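Local coordinates for uncharacterized protein Q64V53_BACFR (Bacteroides fragilis, PDB 2RA8), which is of unknown function but joins a WGR domain, a module often found in nucleic-acid-associated proteins, to a leucine-rich repeat domain, at residues L198-D207 and V225-D236. Residues are numbered along the deposited sequence; the frame is centred on the assembly and turned at random.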
loop_
_atom_site.group_PDB
_atom_site.type_symbol
_atom_site.label_atom_id
_atom_site.label_comp_id
_atom_site.label_asym_id
_atom_site.label_seq_id
_atom_site.Cartn_x
_atom_site.Cartn_y
_atom_site.Cartn_z
ATOM N N LEU A 198 8.353 -20.155 -9.347
ATOM C CA LEU A 198 7.952 -20.589 -8.023
ATOM C C LEU A 198 8.366 -19.569 -7.000
ATOM O O LEU A 198 9.560 -19.314 -6.814
ATOM C CB LEU A 198 8.618 -21.928 -7.681
ATOM C CG LEU A 198 8.431 -22.439 -6.248
ATOM C CD1 LEU A 198 6.938 -22.601 -5.949
ATOM C CD2 LEU A 198 9.171 -23.764 -6.067
ATOM N N GLU A 199 7.383 -18.971 -6.335
ATOM C CA GLU A 199 7.662 -17.983 -5.303
ATOM C C GLU A 199 6.849 -18.309 -4.092
ATOM O O GLU A 199 5.640 -18.513 -4.184
ATOM C CB GLU A 199 7.311 -16.564 -5.771
ATOM C CG GLU A 199 7.241 -15.529 -4.626
ATOM C CD GLU A 199 7.151 -14.089 -5.135
ATOM O OE1 GLU A 199 6.491 -13.857 -6.172
ATOM O OE2 GLU A 199 7.730 -13.192 -4.492
ATOM N N ILE A 200 7.510 -18.381 -2.944
ATOM C CA ILE A 200 6.819 -18.680 -1.708
ATOM C C ILE A 200 7.065 -17.554 -0.727
ATOM O O ILE A 200 8.208 -17.220 -0.417
ATOM C CB ILE A 200 7.288 -20.030 -1.124
ATOM C CG1 ILE A 200 7.041 -21.157 -2.148
ATOM C CG2 ILE A 200 6.547 -20.317 0.170
ATOM C CD1 ILE A 200 7.516 -22.530 -1.695
ATOM N N ILE A 201 5.978 -16.948 -0.268
ATOM C CA ILE A 201 6.023 -15.842 0.685
ATOM C C ILE A 201 5.717 -16.427 2.039
ATOM O O ILE A 201 4.665 -17.049 2.236
ATOM C CB ILE A 201 4.978 -14.770 0.307
ATOM C CG1 ILE A 201 5.275 -14.259 -1.107
ATOM C CG2 ILE A 201 5.023 -13.602 1.287
ATOM C CD1 ILE A 201 4.121 -13.494 -1.737
ATOM N N SER A 202 6.535 -16.157 3.015
ATOM C CA SER A 202 6.452 -16.834 4.310
ATOM C C SER A 202 6.890 -15.881 5.378
ATOM O O SER A 202 7.850 -15.071 5.158
ATOM C CB SER A 202 7.414 -17.994 4.313
ATOM O OG SER A 202 7.331 -18.772 5.456
ATOM N N GLY A 203 6.320 -16.063 6.592
ATOM C CA GLY A 203 6.858 -15.354 7.806
ATOM C C GLY A 203 7.909 -16.198 8.539
ATOM O O GLY A 203 8.603 -15.743 9.409
ATOM N N GLY A 204 8.107 -17.430 8.101
ATOM C CA GLY A 204 9.211 -18.183 8.579
ATOM C C GLY A 204 9.186 -19.489 7.801
ATOM O O GLY A 204 8.368 -20.364 8.051
ATOM N N LEU A 205 10.173 -19.696 6.980
ATOM C CA LEU A 205 10.001 -20.796 6.010
ATOM C C LEU A 205 10.523 -22.107 6.624
ATOM O O LEU A 205 11.713 -22.217 6.944
ATOM C CB LEU A 205 10.641 -20.484 4.652
ATOM C CG LEU A 205 10.464 -21.546 3.517
ATOM C CD1 LEU A 205 9.206 -21.315 2.624
ATOM C CD2 LEU A 205 11.786 -21.373 2.608
ATOM N N PRO A 206 9.575 -23.127 6.769
ATOM C CA PRO A 206 9.979 -24.400 7.378
ATOM C C PRO A 206 10.936 -25.182 6.501
ATOM O O PRO A 206 10.939 -25.025 5.281
ATOM C CB PRO A 206 8.649 -25.142 7.554
ATOM C CG PRO A 206 7.650 -24.040 7.682
ATOM C CD PRO A 206 8.110 -23.062 6.628
ATOM N N ASP A 207 11.759 -26.027 7.115
ATOM C CA ASP A 207 12.704 -26.847 6.367
ATOM C C ASP A 207 11.965 -27.836 5.489
ATOM O O ASP A 207 12.480 -28.275 4.463
ATOM C CB ASP A 207 13.636 -27.604 7.327
ATOM C CG ASP A 207 14.812 -26.756 7.797
ATOM O OD1 ASP A 207 15.495 -27.161 8.763
ATOM O OD2 ASP A 207 15.061 -25.690 7.194
ATOM N N VAL A 225 11.842 -17.739 -5.873
ATOM C CA VAL A 225 11.930 -16.737 -4.826
ATOM C C VAL A 225 11.345 -17.322 -3.573
ATOM O O VAL A 225 10.194 -17.765 -3.558
ATOM C CB VAL A 225 11.164 -15.455 -5.199
ATOM C CG1 VAL A 225 11.100 -14.512 -3.996
ATOM C CG2 VAL A 225 11.874 -14.752 -6.349
ATOM N N LEU A 226 12.149 -17.339 -2.514
ATOM C CA LEU A 226 11.725 -17.882 -1.234
ATOM C C LEU A 226 11.940 -16.891 -0.128
ATOM O O LEU A 226 13.042 -16.361 0.030
ATOM C CB LEU A 226 12.523 -19.149 -0.893
ATOM C CG LEU A 226 12.470 -20.347 -1.852
ATOM C CD1 LEU A 226 13.455 -21.413 -1.382
ATOM C CD2 LEU A 226 11.050 -20.909 -1.922
ATOM N N TYR A 227 10.888 -16.618 0.635
ATOM C CA TYR A 227 10.992 -15.713 1.783
ATOM C C TYR A 227 11.436 -16.560 2.970
ATOM O O TYR A 227 10.788 -17.558 3.305
ATOM C CB TYR A 227 9.627 -15.063 2.094
ATOM C CG TYR A 227 9.277 -13.891 1.204
ATOM C CD1 TYR A 227 9.250 -14.024 -0.186
ATOM C CD2 TYR A 227 8.984 -12.643 1.755
ATOM C CE1 TYR A 227 8.948 -12.939 -1.007
ATOM C CE2 TYR A 227 8.678 -11.553 0.950
ATOM C CZ TYR A 227 8.666 -11.710 -0.425
ATOM O OH TYR A 227 8.404 -10.627 -1.221
ATOM N N VAL A 228 12.544 -16.177 3.603
ATOM C CA VAL A 228 13.068 -16.921 4.745
ATOM C C VAL A 228 12.257 -16.705 5.999
ATOM O O VAL A 228 11.893 -17.658 6.692
ATOM C CB VAL A 228 14.529 -16.525 5.050
ATOM C CG1 VAL A 228 15.057 -17.347 6.231
ATOM C CG2 VAL A 228 15.394 -16.751 3.820
ATOM N N GLY A 229 11.974 -15.446 6.309
ATOM C CA GLY A 229 11.203 -15.150 7.502
ATOM C C GLY A 229 12.036 -15.380 8.752
ATOM O O GLY A 229 13.247 -15.567 8.665
ATOM N N VAL A 230 11.397 -15.395 9.918
ATOM C CA VAL A 230 12.135 -15.572 11.167
ATOM C C VAL A 230 11.797 -16.819 11.955
ATOM O O VAL A 230 10.792 -17.485 11.697
ATOM C CB VAL A 230 11.948 -14.337 12.073
ATOM C CG1 VAL A 230 12.670 -13.141 11.471
ATOM C CG2 VAL A 230 10.466 -14.027 12.223
ATOM N N GLU A 231 12.646 -17.136 12.930
ATOM C CA GLU A 231 12.452 -18.315 13.767
ATOM C C GLU A 231 11.167 -18.312 14.551
ATOM O O GLU A 231 10.577 -19.364 14.783
ATOM C CB GLU A 231 13.630 -18.484 14.732
ATOM C CG GLU A 231 14.925 -18.913 14.047
ATOM C CD GLU A 231 16.025 -19.273 15.034
ATOM O OE1 GLU A 231 15.770 -20.104 15.931
ATOM O OE2 GLU A 231 17.146 -18.735 14.907
ATOM N N ASP A 232 10.715 -17.134 14.966
ATOM C CA ASP A 232 9.481 -17.034 15.737
ATOM C C ASP A 232 8.250 -17.487 14.992
ATOM O O ASP A 232 7.256 -17.875 15.613
ATOM C CB ASP A 232 9.257 -15.587 16.200
ATOM C CG ASP A 232 10.291 -15.131 17.207
ATOM O OD1 ASP A 232 10.380 -15.753 18.287
ATOM O OD2 ASP A 232 11.013 -14.151 16.922
ATOM N N TYR A 233 8.298 -17.457 13.662
ATOM C CA TYR A 233 7.132 -17.832 12.879
ATOM C C TYR A 233 7.316 -18.951 11.866
ATOM O O TYR A 233 6.591 -19.020 10.868
ATOM C CB TYR A 233 6.572 -16.586 12.175
ATOM C CG TYR A 233 6.202 -15.470 13.121
ATOM C CD1 TYR A 233 5.120 -15.595 13.988
ATOM C CD2 TYR A 233 6.943 -14.292 13.158
ATOM C CE1 TYR A 233 4.782 -14.569 14.873
ATOM C CE2 TYR A 233 6.614 -13.261 14.038
ATOM C CZ TYR A 233 5.536 -13.412 14.890
ATOM O OH TYR A 233 5.216 -12.405 15.769
ATOM N N GLY A 234 8.271 -19.843 12.105
ATOM C CA GLY A 234 8.445 -20.944 11.178
ATOM C C GLY A 234 9.849 -21.297 10.736
ATOM O O GLY A 234 10.134 -22.477 10.529
ATOM N N PHE A 235 10.729 -20.309 10.577
ATOM C CA PHE A 235 12.086 -20.616 10.138
ATOM C C PHE A 235 12.798 -21.369 11.223
ATOM O O PHE A 235 12.673 -21.037 12.404
ATOM C CB PHE A 235 12.864 -19.340 9.788
ATOM C CG PHE A 235 14.240 -19.602 9.223
ATOM C CD1 PHE A 235 14.415 -20.486 8.161
ATOM C CD2 PHE A 235 15.355 -18.965 9.750
ATOM C CE1 PHE A 235 15.680 -20.726 7.639
ATOM C CE2 PHE A 235 16.618 -19.202 9.229
ATOM C CZ PHE A 235 16.777 -20.083 8.176
ATOM N N ASP A 236 13.551 -22.391 10.835
ATOM C CA ASP A 236 14.255 -23.207 11.815
ATOM C C ASP A 236 15.635 -22.722 12.194
ATOM O O ASP A 236 16.329 -23.373 12.970
ATOM C CB ASP A 236 14.303 -24.663 11.340
ATOM C CG ASP A 236 12.912 -25.258 11.173
ATOM O OD1 ASP A 236 12.083 -25.077 12.092
ATOM O OD2 ASP A 236 12.640 -25.903 10.135
HETATM O O HOH W 1 13.602 -23.730 8.135
#
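The Tyr227 ring takes CG2 of Ile201 over the centre of one face, 4.1 Å from the ring centroid in a CH-pi contact, while OE2 of Glu199 comes up at its edge near CE1. With CG anti to its own carbonyl carbon (chi1 -80°), the tyrosine lies alongside Ile201. The Phe235 ring carries CG1 of Val228 over one face, and its CD1 edge meets Leu205 O in the ring plane at 3.4 Å. Strands 198-201 and 225-227 run parallel, 10° apart, joined by backbone hydrogen bonds from Val225 N to Leu198 O, Ile200 N to Val225 O and Tyr227 N to Ile200 O. On the face toward helix 207-215, CD1 of Ile200 touches CD2 of Leu226 at 3.9 Å. Past the strands, the lack of side chains on Gly204 and Gly229 lets the backbones close to 3.8 Å between their CA atoms; Gly203 O accepts from Val230 N, and Leu205 N hydrogen-bonds to Val228 O at 2.7 Å. At the helix start, OD2 of Asp236 accepts from Asp207 N (3.1 Å); a water lies within hydrogen-bonding distance of Leu205 O and Asp207 OD2 and accepts from Asp236 N. Such stacking of successive right-handed beta-alpha-beta units builds the parallel sheet of a leucine-rich repeat domain.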